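Local atomic coordinates of peptidoglycan-N-acetylmuramic acid deacetylase PdaA (Bacillus subtilis, PDB entry 1NY1), a protein that removes the acetyl group from N-acetylmuramic acid residues of peptidoglycan, a step toward the muramic delta-lactam of the spore cortex, and is required for germination. Residues E30-F35 with E153-G158; G56-V61 with P85-R90; R90-G95 with K129-Q134. All coordinates share one frame; numbering follows the deposited sequence.

Contact 1: residues E30-F35 with E153-G158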
ATOM      1  N   GLU A  30      -8.593  13.306  -6.945  1.00 27.39           N
ATOM      2  CA  GLU A  30      -9.179  13.012  -8.247  1.00 27.71           C
ATOM      3  C   GLU A  30      -8.597  13.893  -9.346  1.00 26.07           C
ATOM      4  O   GLU A  30      -8.501  13.475 -10.501  1.00 23.95           O
ATOM      5  CB  GLU A  30     -10.702  13.176  -8.195  1.00 31.11           C
ATOM      6  CG  GLU A  30     -11.399  12.105  -7.365  1.00 36.25           C
ATOM      7  CD  GLU A  30     -11.148  10.701  -7.894  1.00 39.04           C
ATOM      8  OE1 GLU A  30     -11.543  10.423  -9.050  1.00 41.24           O
ATOM      9  OE2 GLU A  30     -10.553   9.880  -7.158  1.00 40.41           O
ATOM     10  N   LYS A  31      -8.209  15.111  -8.990  1.00 24.57           N
ATOM     11  CA  LYS A  31      -7.623  16.019  -9.968  1.00 24.01           C
ATOM     12  C   LYS A  31      -6.298  15.443 -10.454  1.00 24.79           C
ATOM     13  O   LYS A  31      -5.809  15.796 -11.528  1.00 25.60           O
ATOM     14  CB  LYS A  31      -7.373  17.396  -9.347  1.00 23.94           C
ATOM     15  CG  LYS A  31      -6.786  18.403 -10.329  1.00 22.04           C
ATOM     16  CD  LYS A  31      -6.271  19.657  -9.640  1.00 22.28           C
ATOM     17  CE  LYS A  31      -7.359  20.380  -8.864  1.00 22.58           C
ATOM     18  NZ  LYS A  31      -6.834  21.659  -8.291  1.00 26.17           N
ATOM     19  N   TYR A  32      -5.720  14.549  -9.655  1.00 24.05           N
ATOM     20  CA  TYR A  32      -4.444  13.935  -9.998  1.00 24.70           C
ATOM     21  C   TYR A  32      -4.527  12.414 -10.106  1.00 24.76           C
ATOM     22  O   TYR A  32      -3.514  11.724 -10.050  1.00 24.44           O
ATOM     23  CB  TYR A  32      -3.390  14.350  -8.966  1.00 25.19           C
ATOM     24  CG  TYR A  32      -3.090  15.835  -9.009  1.00 26.80           C
ATOM     25  CD1 TYR A  32      -2.327  16.381 -10.039  1.00 27.54           C
ATOM     26  CD2 TYR A  32      -3.630  16.703  -8.058  1.00 27.83           C
ATOM     27  CE1 TYR A  32      -2.110  17.756 -10.127  1.00 28.16           C
ATOM     28  CE2 TYR A  32      -3.423  18.081  -8.137  1.00 27.55           C
ATOM     29  CZ  TYR A  32      -2.664  18.600  -9.176  1.00 28.65           C
ATOM     30  OH  TYR A  32      -2.470  19.959  -9.276  1.00 28.20           O
ATOM     31  N   ASP A  33      -5.744  11.903 -10.268  1.00 26.47           N
ATOM     32  CA  ASP A  33      -5.976  10.466 -10.409  1.00 27.62           C
ATOM     33  C   ASP A  33      -5.595   9.597  -9.213  1.00 26.03           C
ATOM     34  O   ASP A  33      -5.587   8.372  -9.325  1.00 28.35           O
ATOM     35  CB  ASP A  33      -5.249   9.929 -11.646  1.00 30.86           C
ATOM     36  CG  ASP A  33      -5.753  10.549 -12.930  1.00 33.70           C
ATOM     37  OD1 ASP A  33      -6.988  10.574 -13.131  1.00 35.89           O
ATOM     38  OD2 ASP A  33      -4.915  11.003 -13.737  1.00 35.39           O
ATOM     39  N   ALA A  34      -5.274  10.210  -8.080  1.00 23.01           N
ATOM     40  CA  ALA A  34      -4.912   9.435  -6.898  1.00 20.34           C
ATOM     41  C   ALA A  34      -6.193   8.851  -6.307  1.00 19.29           C
ATOM     42  O   ALA A  34      -7.277   9.385  -6.533  1.00 18.15           O
ATOM     43  CB  ALA A  34      -4.220  10.326  -5.877  1.00 19.32           C
ATOM     44  N   PHE A  35      -6.084   7.756  -5.561  1.00 16.55           N
ATOM     45  CA  PHE A  35      -7.275   7.153  -4.965  1.00 16.11           C
ATOM     46  C   PHE A  35      -6.970   6.453  -3.653  1.00 15.12           C
ATOM     47  O   PHE A  35      -5.808   6.198  -3.330  1.00 11.96           O
ATOM     48  CB  PHE A  35      -7.914   6.161  -5.947  1.00 18.04           C
ATOM     49  CG  PHE A  35      -6.973   5.098  -6.431  1.00 19.62           C
ATOM     50  CD1 PHE A  35      -6.726   3.960  -5.666  1.00 20.92           C
ATOM     51  CD2 PHE A  35      -6.299   5.251  -7.637  1.00 20.85           C
ATOM     52  CE1 PHE A  35      -5.820   2.993  -6.095  1.00 20.16           C
ATOM     53  CE2 PHE A  35      -5.390   4.293  -8.077  1.00 21.14           C
ATOM     54  CZ  PHE A  35      -5.149   3.160  -7.303  1.00 21.95           C
ATOM     55  N   GLU A 153       3.725  16.679  -9.537  1.00 20.10           N
ATOM     56  CA  GLU A 153       5.032  16.229  -9.994  1.00 21.08           C
ATOM     57  C   GLU A 153       5.141  14.725 -10.195  1.00 20.68           C
ATOM     58  O   GLU A 153       5.681  14.271 -11.206  1.00 18.98           O
ATOM     59  CB  GLU A 153       6.122  16.683  -9.023  1.00 22.82           C
ATOM     60  CG  GLU A 153       6.827  17.936  -9.474  1.00 29.34           C
ATOM     61  CD  GLU A 153       7.410  17.775 -10.864  1.00 30.29           C
ATOM     62  OE1 GLU A 153       8.290  16.906 -11.047  1.00 33.21           O
ATOM     63  OE2 GLU A 153       6.979  18.507 -11.777  1.00 32.91           O
ATOM     64  N   THR A 154       4.646  13.954  -9.232  1.00 18.95           N
ATOM     65  CA  THR A 154       4.716  12.504  -9.335  1.00 17.75           C
ATOM     66  C   THR A 154       3.876  12.011 -10.512  1.00 17.03           C
ATOM     67  O   THR A 154       4.275  11.082 -11.210  1.00 17.42           O
ATOM     68  CB  THR A 154       4.267  11.822  -8.014  1.00 17.85           C
ATOM     69  OG1 THR A 154       2.953  12.266  -7.647  1.00 17.49           O
ATOM     70  CG2 THR A 154       5.246  12.162  -6.892  1.00 19.59           C
ATOM     71  N   LYS A 155       2.732  12.649 -10.740  1.00 18.19           N
ATOM     72  CA  LYS A 155       1.859  12.289 -11.851  1.00 20.57           C
ATOM     73  C   LYS A 155       2.568  12.612 -13.161  1.00 21.84           C
ATOM     74  O   LYS A 155       2.436  11.889 -14.150  1.00 19.42           O
ATOM     75  CB  LYS A 155       0.540  13.066 -11.777  1.00 21.62           C
ATOM     76  CG  LYS A 155      -0.387  12.826 -12.959  1.00 25.21           C
ATOM     77  CD  LYS A 155      -1.620  13.719 -12.917  1.00 28.33           C
ATOM     78  CE  LYS A 155      -2.481  13.502 -14.157  1.00 30.70           C
ATOM     79  NZ  LYS A 155      -3.681  14.377 -14.198  1.00 32.60           N
ATOM     80  N   ARG A 156       3.323  13.706 -13.168  1.00 22.94           N
ATOM     81  CA  ARG A 156       4.051  14.101 -14.368  1.00 24.39           C
ATOM     82  C   ARG A 156       5.094  13.036 -14.678  1.00 24.59           C
ATOM     83  O   ARG A 156       5.431  12.805 -15.837  1.00 25.60           O
ATOM     84  CB  ARG A 156       4.739  15.453 -14.164  1.00 25.33           C
ATOM     85  CG  ARG A 156       5.322  16.034 -15.446  1.00 29.92           C
ATOM     86  CD  ARG A 156       5.963  17.396 -15.214  1.00 31.48           C
ATOM     87  NE  ARG A 156       7.423  17.341 -15.164  1.00 34.71           N
ATOM     88  CZ  ARG A 156       8.131  16.683 -14.249  1.00 36.60           C
ATOM     89  NH1 ARG A 156       7.523  16.003 -13.287  1.00 40.35           N
ATOM     90  NH2 ARG A 156       9.455  16.716 -14.289  1.00 37.77           N
ATOM     91  N   LEU A 157       5.590  12.387 -13.627  1.00 22.55           N
ATOM     92  CA  LEU A 157       6.587  11.334 -13.755  1.00 22.34           C
ATOM     93  C   LEU A 157       5.950   9.985 -14.085  1.00 21.88           C
ATOM     94  O   LEU A 157       6.639   8.964 -14.147  1.00 22.54           O
ATOM     95  CB  LEU A 157       7.395  11.217 -12.462  1.00 23.42           C
ATOM     96  CG  LEU A 157       8.244  12.438 -12.099  1.00 23.69           C
ATOM     97  CD1 LEU A 157       8.947  12.198 -10.776  1.00 22.80           C
ATOM     98  CD2 LEU A 157       9.257  12.696 -13.200  1.00 24.41           C
ATOM     99  N   GLY A 158       4.635   9.989 -14.282  1.00 21.59           N
ATOM    100  CA  GLY A 158       3.921   8.771 -14.620  1.00 19.93           C
ATOM    101  C   GLY A 158       3.490   7.924 -13.440  1.00 19.95           C
ATOM    102  O   GLY A 158       3.081   6.775 -13.615  1.00 17.46           O
TER

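Contact 2: residues G56-V61 with P85-R90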
ATOM      1  N   GLY A  56      11.609 -10.202  10.162  1.00 11.78           N
ATOM      2  CA  GLY A  56      11.471 -11.650  10.155  1.00 12.17           C
ATOM      3  C   GLY A  56      10.155 -12.325   9.809  1.00 12.67           C
ATOM      4  O   GLY A  56      10.080 -13.550   9.869  1.00 16.10           O
ATOM      5  N   TYR A  57       9.139 -11.560   9.420  1.00 11.56           N
ATOM      6  CA  TYR A  57       7.844 -12.146   9.111  1.00 10.86           C
ATOM      7  C   TYR A  57       7.382 -12.064   7.662  1.00 11.53           C
ATOM      8  O   TYR A  57       6.378 -12.679   7.301  1.00 12.68           O
ATOM      9  CB  TYR A  57       6.765 -11.515  10.007  1.00 10.09           C
ATOM     10  CG  TYR A  57       7.078 -11.574  11.489  1.00  9.48           C
ATOM     11  CD1 TYR A  57       7.152 -12.794  12.155  1.00 12.39           C
ATOM     12  CD2 TYR A  57       7.321 -10.408  12.217  1.00  9.53           C
ATOM     13  CE1 TYR A  57       7.461 -12.858  13.513  1.00 12.42           C
ATOM     14  CE2 TYR A  57       7.633 -10.458  13.581  1.00  9.12           C
ATOM     15  CZ  TYR A  57       7.703 -11.691  14.220  1.00 12.92           C
ATOM     16  OH  TYR A  57       8.037 -11.770  15.556  1.00 12.13           O
ATOM     17  N   THR A  58       8.089 -11.322   6.818  1.00 10.63           N
ATOM     18  CA  THR A  58       7.635 -11.196   5.436  1.00 10.02           C
ATOM     19  C   THR A  58       7.564 -12.527   4.685  1.00 10.59           C
ATOM     20  O   THR A  58       6.680 -12.720   3.855  1.00  9.74           O
ATOM     21  CB  THR A  58       8.481 -10.165   4.673  1.00 11.17           C
ATOM     22  OG1 THR A  58       8.410  -8.913   5.369  1.00 11.53           O
ATOM     23  CG2 THR A  58       7.936  -9.964   3.264  1.00 11.66           C
ATOM     24  N   PRO A  59       8.493 -13.460   4.964  1.00 10.95           N
ATOM     25  CA  PRO A  59       8.432 -14.749   4.267  1.00 11.74           C
ATOM     26  C   PRO A  59       7.100 -15.433   4.575  1.00 12.11           C
ATOM     27  O   PRO A  59       6.474 -16.009   3.688  1.00  9.93           O
ATOM     28  CB  PRO A  59       9.617 -15.507   4.847  1.00 11.88           C
ATOM     29  CG  PRO A  59      10.619 -14.424   5.046  1.00 12.18           C
ATOM     30  CD  PRO A  59       9.782 -13.307   5.659  1.00 12.57           C
ATOM     31  N   LYS A  60       6.665 -15.374   5.832  1.00 11.48           N
ATOM     32  CA  LYS A  60       5.394 -15.994   6.198  1.00 12.23           C
ATOM     33  C   LYS A  60       4.221 -15.273   5.538  1.00 11.87           C
ATOM     34  O   LYS A  60       3.256 -15.913   5.113  1.00 11.25           O
ATOM     35  CB  LYS A  60       5.210 -16.029   7.721  1.00 12.69           C
ATOM     36  CG  LYS A  60       6.053 -17.102   8.427  1.00 19.03           C
ATOM     37  CD  LYS A  60       5.627 -17.317   9.885  1.00 21.94           C
ATOM     38  CE  LYS A  60       5.872 -16.072  10.741  1.00 23.11           C
ATOM     39  NZ  LYS A  60       5.323 -16.204  12.129  1.00 22.08           N
ATOM     40  N   VAL A  61       4.299 -13.948   5.445  1.00 10.54           N
ATOM     41  CA  VAL A  61       3.234 -13.184   4.804  1.00 10.00           C
ATOM     42  C   VAL A  61       3.102 -13.619   3.347  1.00 10.01           C
ATOM     43  O   VAL A  61       1.995 -13.787   2.836  1.00  8.45           O
ATOM     44  CB  VAL A  61       3.518 -11.670   4.852  1.00  8.04           C
ATOM     45  CG1 VAL A  61       2.586 -10.932   3.894  1.00 10.31           C
ATOM     46  CG2 VAL A  61       3.322 -11.153   6.272  1.00  8.80           C
ATOM     47  N   PRO A  85      17.066  -8.343  -0.912  1.00 16.80           N
ATOM     48  CA  PRO A  85      16.984  -8.710  -2.334  1.00 17.76           C
ATOM     49  C   PRO A  85      16.181  -9.985  -2.610  1.00 16.64           C
ATOM     50  O   PRO A  85      15.376 -10.031  -3.542  1.00 16.56           O
ATOM     51  CB  PRO A  85      18.450  -8.877  -2.738  1.00 17.97           C
ATOM     52  CG  PRO A  85      19.182  -7.994  -1.770  1.00 22.41           C
ATOM     53  CD  PRO A  85      18.468  -8.236  -0.477  1.00 17.69           C
ATOM     54  N   GLN A  86      16.404 -11.019  -1.805  1.00 15.77           N
ATOM     55  CA  GLN A  86      15.705 -12.284  -1.991  1.00 17.64           C
ATOM     56  C   GLN A  86      14.192 -12.141  -1.838  1.00 17.41           C
ATOM     57  O   GLN A  86      13.431 -12.771  -2.574  1.00 16.72           O
ATOM     58  CB  GLN A  86      16.241 -13.338  -1.017  1.00 21.50           C
ATOM     59  CG  GLN A  86      17.744 -13.556  -1.135  1.00 28.41           C
ATOM     60  CD  GLN A  86      18.227 -14.775  -0.371  1.00 33.12           C
ATOM     61  OE1 GLN A  86      17.991 -14.906   0.834  1.00 36.85           O
ATOM     62  NE2 GLN A  86      18.915 -15.674  -1.069  1.00 34.45           N
ATOM     63  N   LEU A  87      13.754 -11.316  -0.890  1.00 15.52           N
ATOM     64  CA  LEU A  87      12.324 -11.109  -0.689  1.00 15.81           C
ATOM     65  C   LEU A  87      11.721 -10.377  -1.885  1.00 14.82           C
ATOM     66  O   LEU A  87      10.623 -10.702  -2.332  1.00 15.40           O
ATOM     67  CB  LEU A  87      12.064 -10.313   0.591  1.00 13.71           C
ATOM     68  CG  LEU A  87      12.255 -11.081   1.902  1.00 13.22           C
ATOM     69  CD1 LEU A  87      12.084 -10.133   3.077  1.00 15.72           C
ATOM     70  CD2 LEU A  87      11.249 -12.219   1.986  1.00 15.61           C
ATOM     71  N   ILE A  88      12.444  -9.388  -2.397  1.00 14.62           N
ATOM     72  CA  ILE A  88      11.973  -8.630  -3.549  1.00 14.50           C
ATOM     73  C   ILE A  88      11.784  -9.591  -4.713  1.00 14.05           C
ATOM     74  O   ILE A  88      10.818  -9.491  -5.469  1.00 16.43           O
ATOM     75  CB  ILE A  88      12.998  -7.554  -3.974  1.00 15.62           C
ATOM     76  CG1 ILE A  88      13.062  -6.442  -2.920  1.00 15.26           C
ATOM     77  CG2 ILE A  88      12.643  -7.017  -5.356  1.00 13.99           C
ATOM     78  CD1 ILE A  88      11.743  -5.695  -2.712  1.00 15.86           C
ATOM     79  N   LYS A  89      12.721 -10.523  -4.846  1.00 14.32           N
ATOM     80  CA  LYS A  89      12.668 -11.510  -5.917  1.00 15.92           C
ATOM     81  C   LYS A  89      11.433 -12.398  -5.739  1.00 15.65           C
ATOM     82  O   LYS A  89      10.763 -12.744  -6.714  1.00 15.20           O
ATOM     83  CB  LYS A  89      13.944 -12.362  -5.903  1.00 17.42           C
ATOM     84  CG  LYS A  89      14.196 -13.142  -7.189  1.00 21.18           C
ATOM     85  CD  LYS A  89      15.273 -12.480  -8.053  1.00 24.78           C
ATOM     86  CE  LYS A  89      16.653 -12.575  -7.401  1.00 23.88           C
ATOM     87  NZ  LYS A  89      17.727 -11.975  -8.251  1.00 22.54           N
ATOM     88  N   ARG A  90      11.127 -12.763  -4.494  1.00 15.28           N
ATOM     89  CA  ARG A  90       9.956 -13.594  -4.227  1.00 15.54           C
ATOM     90  C   ARG A  90       8.678 -12.866  -4.614  1.00 15.05           C
ATOM     91  O   ARG A  90       7.784 -13.443  -5.230  1.00 15.49           O
ATOM     92  CB  ARG A  90       9.852 -13.974  -2.748  1.00 16.23           C
ATOM     93  CG  ARG A  90      10.677 -15.166  -2.321  1.00 19.26           C
ATOM     94  CD  ARG A  90      10.140 -15.719  -1.008  1.00 18.44           C
ATOM     95  NE  ARG A  90       8.796 -16.278  -1.152  1.00 17.25           N
ATOM     96  CZ  ARG A  90       8.070 -16.751  -0.142  1.00 17.89           C
ATOM     97  NH1 ARG A  90       8.556 -16.730   1.092  1.00 17.63           N
ATOM     98  NH2 ARG A  90       6.858 -17.247  -0.359  1.00 18.40           N
TER

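Contact 3: residues R90-G95 with K129-Q134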
ATOM      1  N   ARG A  90      11.127 -12.763  -4.494  1.00 15.28           N
ATOM      2  CA  ARG A  90       9.956 -13.594  -4.227  1.00 15.54           C
ATOM      3  C   ARG A  90       8.678 -12.866  -4.614  1.00 15.05           C
ATOM      4  O   ARG A  90       7.784 -13.443  -5.230  1.00 15.49           O
ATOM      5  CB  ARG A  90       9.852 -13.974  -2.748  1.00 16.23           C
ATOM      6  CG  ARG A  90      10.677 -15.166  -2.321  1.00 19.26           C
ATOM      7  CD  ARG A  90      10.140 -15.719  -1.008  1.00 18.44           C
ATOM      8  NE  ARG A  90       8.796 -16.278  -1.152  1.00 17.25           N
ATOM      9  CZ  ARG A  90       8.070 -16.751  -0.142  1.00 17.89           C
ATOM     10  NH1 ARG A  90       8.556 -16.730   1.092  1.00 17.63           N
ATOM     11  NH2 ARG A  90       6.858 -17.247  -0.359  1.00 18.40           N
HETATM   12  N   MSE A  91       8.589 -11.595  -4.237  1.00 15.17           N
HETATM   13  CA  MSE A  91       7.404 -10.810  -4.548  1.00 13.31           C
HETATM   14  C   MSE A  91       7.177 -10.841  -6.050  1.00 15.10           C
HETATM   15  O   MSE A  91       6.064 -11.079  -6.520  1.00 15.00           O
HETATM   16  CB  MSE A  91       7.589  -9.365  -4.080  1.00 12.44           C
HETATM   17  CG  MSE A  91       7.816  -9.238  -2.580  1.00 10.24           C
HETATM   18 SE   MSE A  91       8.222  -7.455  -1.997  1.00 12.79          SE
HETATM   19  CE  MSE A  91       8.141  -7.733  -0.097  1.00 11.38           C
ATOM     20  N   SER A  92       8.246 -10.613  -6.803  1.00 13.48           N
ATOM     21  CA  SER A  92       8.165 -10.602  -8.258  1.00 15.58           C
ATOM     22  C   SER A  92       7.815 -11.971  -8.844  1.00 14.62           C
ATOM     23  O   SER A  92       6.909 -12.085  -9.670  1.00 13.76           O
ATOM     24  CB  SER A  92       9.491 -10.112  -8.851  1.00 16.31           C
ATOM     25  OG  SER A  92       9.422 -10.052 -10.264  1.00 19.58           O
ATOM     26  N   ASP A  93       8.527 -13.010  -8.420  1.00 17.88           N
ATOM     27  CA  ASP A  93       8.273 -14.352  -8.938  1.00 19.52           C
ATOM     28  C   ASP A  93       6.917 -14.924  -8.541  1.00 19.79           C
ATOM     29  O   ASP A  93       6.344 -15.734  -9.270  1.00 19.25           O
ATOM     30  CB  ASP A  93       9.387 -15.311  -8.504  1.00 22.16           C
ATOM     31  CG  ASP A  93      10.726 -14.960  -9.128  1.00 26.09           C
ATOM     32  OD1 ASP A  93      10.736 -14.559 -10.310  1.00 29.97           O
ATOM     33  OD2 ASP A  93      11.764 -15.100  -8.450  1.00 28.43           O
ATOM     34  N   GLU A  94       6.395 -14.499  -7.395  1.00 18.15           N
ATOM     35  CA  GLU A  94       5.113 -15.008  -6.932  1.00 18.35           C
ATOM     36  C   GLU A  94       3.903 -14.177  -7.364  1.00 17.50           C
ATOM     37  O   GLU A  94       2.815 -14.293  -6.798  1.00 17.95           O
ATOM     38  CB  GLU A  94       5.161 -15.203  -5.415  1.00 20.49           C
ATOM     39  CG  GLU A  94       5.827 -16.527  -5.051  1.00 22.30           C
ATOM     40  CD  GLU A  94       6.467 -16.545  -3.682  1.00 23.24           C
ATOM     41  OE1 GLU A  94       5.802 -16.155  -2.702  1.00 22.93           O
ATOM     42  OE2 GLU A  94       7.645 -16.959  -3.593  1.00 22.80           O
ATOM     43  N   GLY A  95       4.112 -13.341  -8.378  1.00 16.01           N
ATOM     44  CA  GLY A  95       3.036 -12.539  -8.940  1.00 16.64           C
ATOM     45  C   GLY A  95       2.570 -11.291  -8.219  1.00 14.62           C
ATOM     46  O   GLY A  95       1.525 -10.744  -8.568  1.00 16.20           O
ATOM     47  N   LYS A 129      17.409  -4.398 -11.140  1.00 19.61           N
ATOM     48  CA  LYS A 129      18.678  -5.112 -11.053  1.00 20.11           C
ATOM     49  C   LYS A 129      18.440  -6.495 -10.461  1.00 20.40           C
ATOM     50  O   LYS A 129      19.142  -7.457 -10.773  1.00 19.49           O
ATOM     51  CB  LYS A 129      19.649  -4.343 -10.155  1.00 21.16           C
ATOM     52  CG  LYS A 129      20.971  -5.054  -9.909  1.00 24.47           C
ATOM     53  CD  LYS A 129      21.792  -4.353  -8.840  1.00 28.53           C
ATOM     54  CE  LYS A 129      23.125  -5.057  -8.625  1.00 31.40           C
ATOM     55  NZ  LYS A 129      23.941  -4.421  -7.545  1.00 34.84           N
ATOM     56  N   ILE A 130      17.437  -6.585  -9.597  1.00 19.05           N
ATOM     57  CA  ILE A 130      17.110  -7.838  -8.934  1.00 18.68           C
ATOM     58  C   ILE A 130      16.135  -8.723  -9.706  1.00 19.19           C
ATOM     59  O   ILE A 130      16.373  -9.917  -9.884  1.00 19.02           O
ATOM     60  CB  ILE A 130      16.499  -7.568  -7.538  1.00 17.60           C
ATOM     61  CG1 ILE A 130      17.522  -6.843  -6.656  1.00 15.22           C
ATOM     62  CG2 ILE A 130      16.053  -8.877  -6.903  1.00 16.78           C
ATOM     63  CD1 ILE A 130      16.958  -6.335  -5.344  1.00 17.57           C
ATOM     64  N   THR A 131      15.042  -8.125 -10.163  1.00 18.77           N
ATOM     65  CA  THR A 131      13.990  -8.852 -10.868  1.00 19.76           C
ATOM     66  C   THR A 131      14.062  -8.828 -12.390  1.00 20.28           C
ATOM     67  O   THR A 131      13.515  -9.710 -13.052  1.00 20.62           O
ATOM     68  CB  THR A 131      12.621  -8.301 -10.485  1.00 18.66           C
ATOM     69  OG1 THR A 131      12.491  -6.975 -11.008  1.00 16.81           O
ATOM     70  CG2 THR A 131      12.473  -8.250  -8.974  1.00 19.21           C
ATOM     71  N   GLY A 132      14.713  -7.813 -12.944  1.00 20.54           N
ATOM     72  CA  GLY A 132      14.794  -7.705 -14.387  1.00 20.15           C
ATOM     73  C   GLY A 132      13.433  -7.306 -14.922  1.00 20.72           C
ATOM     74  O   GLY A 132      13.176  -7.376 -16.124  1.00 19.56           O
ATOM     75  N   LYS A 133      12.554  -6.878 -14.020  1.00 19.85           N
ATOM     76  CA  LYS A 133      11.210  -6.474 -14.405  1.00 19.72           C
ATOM     77  C   LYS A 133      10.835  -5.134 -13.790  1.00 18.28           C
ATOM     78  O   LYS A 133      11.554  -4.599 -12.944  1.00 17.93           O
ATOM     79  CB  LYS A 133      10.202  -7.543 -13.971  1.00 22.77           C
ATOM     80  CG  LYS A 133      10.506  -8.925 -14.538  1.00 25.63           C
ATOM     81  CD  LYS A 133       9.518  -9.972 -14.047  1.00 28.15           C
ATOM     82  CE  LYS A 133       9.905 -11.374 -14.517  1.00 30.28           C
ATOM     83  NZ  LYS A 133       9.940 -11.502 -16.007  1.00 31.09           N
ATOM     84  N   GLN A 134       9.714  -4.585 -14.238  1.00 17.51           N
ATOM     85  CA  GLN A 134       9.234  -3.322 -13.713  1.00 16.76           C
ATOM     86  C   GLN A 134       7.720  -3.224 -13.831  1.00 16.64           C
ATOM     87  O   GLN A 134       7.154  -3.277 -14.923  1.00 16.84           O
ATOM     88  CB  GLN A 134       9.894  -2.136 -14.421  1.00 16.74           C
ATOM     89  CG  GLN A 134       9.444  -0.806 -13.838  1.00 17.17           C
ATOM     90  CD  GLN A 134      10.196   0.391 -14.387  1.00 18.45           C
ATOM     91  OE1 GLN A 134       9.889   1.534 -14.044  1.00 19.44           O
ATOM     92  NE2 GLN A 134      11.185   0.138 -15.240  1.00 14.98           N
TER

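Contact 1: residues E30-F35 with E153-G158
Lys155 reaches from helix 148-156 to the end of helix 23-31 and carries this contact. Its chain is fully stretched: CG lies anti to the backbone N (chi1 176°), and the later torsions stay extended, which takes the amine across to Asp33. The charged pairing is loose. Lys155 NZ stands 3.6 Å from Asp33 OD2, a long salt bridge, and no hydrogen bond joins the two segments. Asp33 has positive phi and is the C-prime residue of a Schellman motif that ends helix 23-31. From this turn the Asp33 side chain points toward helix 148-156.

The apolar part is a methylene against a ring edge. Lys155 CD lies near the plane of the Tyr32 ring, 4.0 Å from Tyr32 CD1, and the two side chains cross at about a right angle. One face of the ring is taken by Lys31 CG of its own segment. The polar ends of Lys31 and Tyr32 both go to Glu148, by a salt bridge and a hydrogen bond.

Tyr32 also packs on Leu151 and Lys152 of helix 148-156. Just beside, Asp33 and Ala34 touch strand 160-161, so the end of helix 23-31 rests on both the helix and the strand that follows it.

Contact 2: residues G56-V61 with P85-R90
Leu87 is the first residue of 85-90 to meet 56-61, and it does so with both methyls. Leu87 CD1 lies 3.9 Å from Thr58 CB. Leu87 CD2 lies 3.8 Å from Pro59 CG, against the outer part of the proline ring. The leucine fork thus spans two successive residues at the start of helix 58-67. With CG anti to the carbonyl carbon (chi1 -74°), the fork is carried to these two residues. Leu87 is buried, and Phe80 and Leu62 also touch it.

One turn on, Arg90 comes to the same helix by its polar end. The chain bends at chi3 (66°), bringing NH1 near the first turn of helix 58-67. Arg90 NH1 gives a weak hydrogen bond to the backbone O of Pro59, 3.4 Å long with an angle of 135° at the hydrogen. Pro59 O lies oblique to the plane of the Arg90 guanidinium. The stronger partners of Arg90 are carboxylates: Glu94, and Asp63 of helix 58-67.

Thr58 turns its hydroxyl elsewhere, to Glu54 and Thr200. Its side chain is about 9 Å from that of His199, the probable proton donor. Helices 58-67 and 85-93 are outer helices around the parallel strands of the NodB-homology fold, a distorted beta/alpha barrel. They pack here beside the loop that leads from strand 44-51, which carries the probable proton acceptor Asp50.

Contact 3: residues R90-G95 with K129-Q134
Ser92 and Thr131 face each other near the ends of two helices, with their CA atoms 6.6 Å apart. Both chains turn off close to this point. Helix 85-93 closes in a Schellman motif with Gly95, of positive phi, as its C-prime residue: His96 N reaches back to Met91 O, and Gly95 N makes a weak bond to Ser92 O. Helix 113-131 stops at Thr131, and Gly132 takes positive phi.

The direct touch is small. Thr131 CG2 sits 3.5 Å from Ser92 CB, and Thr131 CB is 3.7 Å from Ser92 OG. Lys133 comes alongside the serine hydroxyl with a methylene, its CD 3.8 Å from Ser92 OG. No hydrogen bond crosses between the segments. The serine torsion (chi1 -178°) sets OG anti to the backbone N, on the side of Thr131 CB and Lys133 CD.

In the NodB-homology fold these are successive outer helices, and their ends meet at the surface, away from the annotated sites. Thr131 OG1 accepts from Lys133 N at 3.0 Å, an ST turn that ties the residues after the helix to its last turn. The same hydroxyl is hydrogen-bonded to Val127 O, a turn back in the helix. An alanine in place of Thr131 is likely to leave Lys133 N without its acceptor, so that the ST turn is lost, and to open a gap beside Ser92 CB where CG2 had lain.

On the far side of helix 85-93 from Thr131, Arg90 grips Glu94 side-on. Arg90 NE meets the syn lone pair of Glu94 OE2 at 2.8 Å, with the oxygen nearly in the guanidinium plane. Arg90 NH2 meets Glu94 OE1 on its syn side, tilted from both planes. The two bonds limit rotation of the guanidinium.

How the contacts relate
Contacts 2 and 3 use opposite flanks of helix 85-93; their centres are 12 Å apart. Arg90 belongs to both but meets the partner segment only in contact 2, while Ser92 serves contact 3. They also touch directly. Lys89 NZ lies 3.0 Å from Ile130 O, a probable hydrogen bond, and Ile88 CG2 packs 3.8 Å from Thr131 CG2. Helices 58-67, 85-93 and 113-131 are thereby joined in a row. Contact 1 stands apart, its centre 29 Å from that of contact 2 and on the other side of the chain's centre. Along the chain it encloses both others. Contact 2 is the one near the probable catalytic residues: the Thr58 side chain is about 10 Å from that of Asp50.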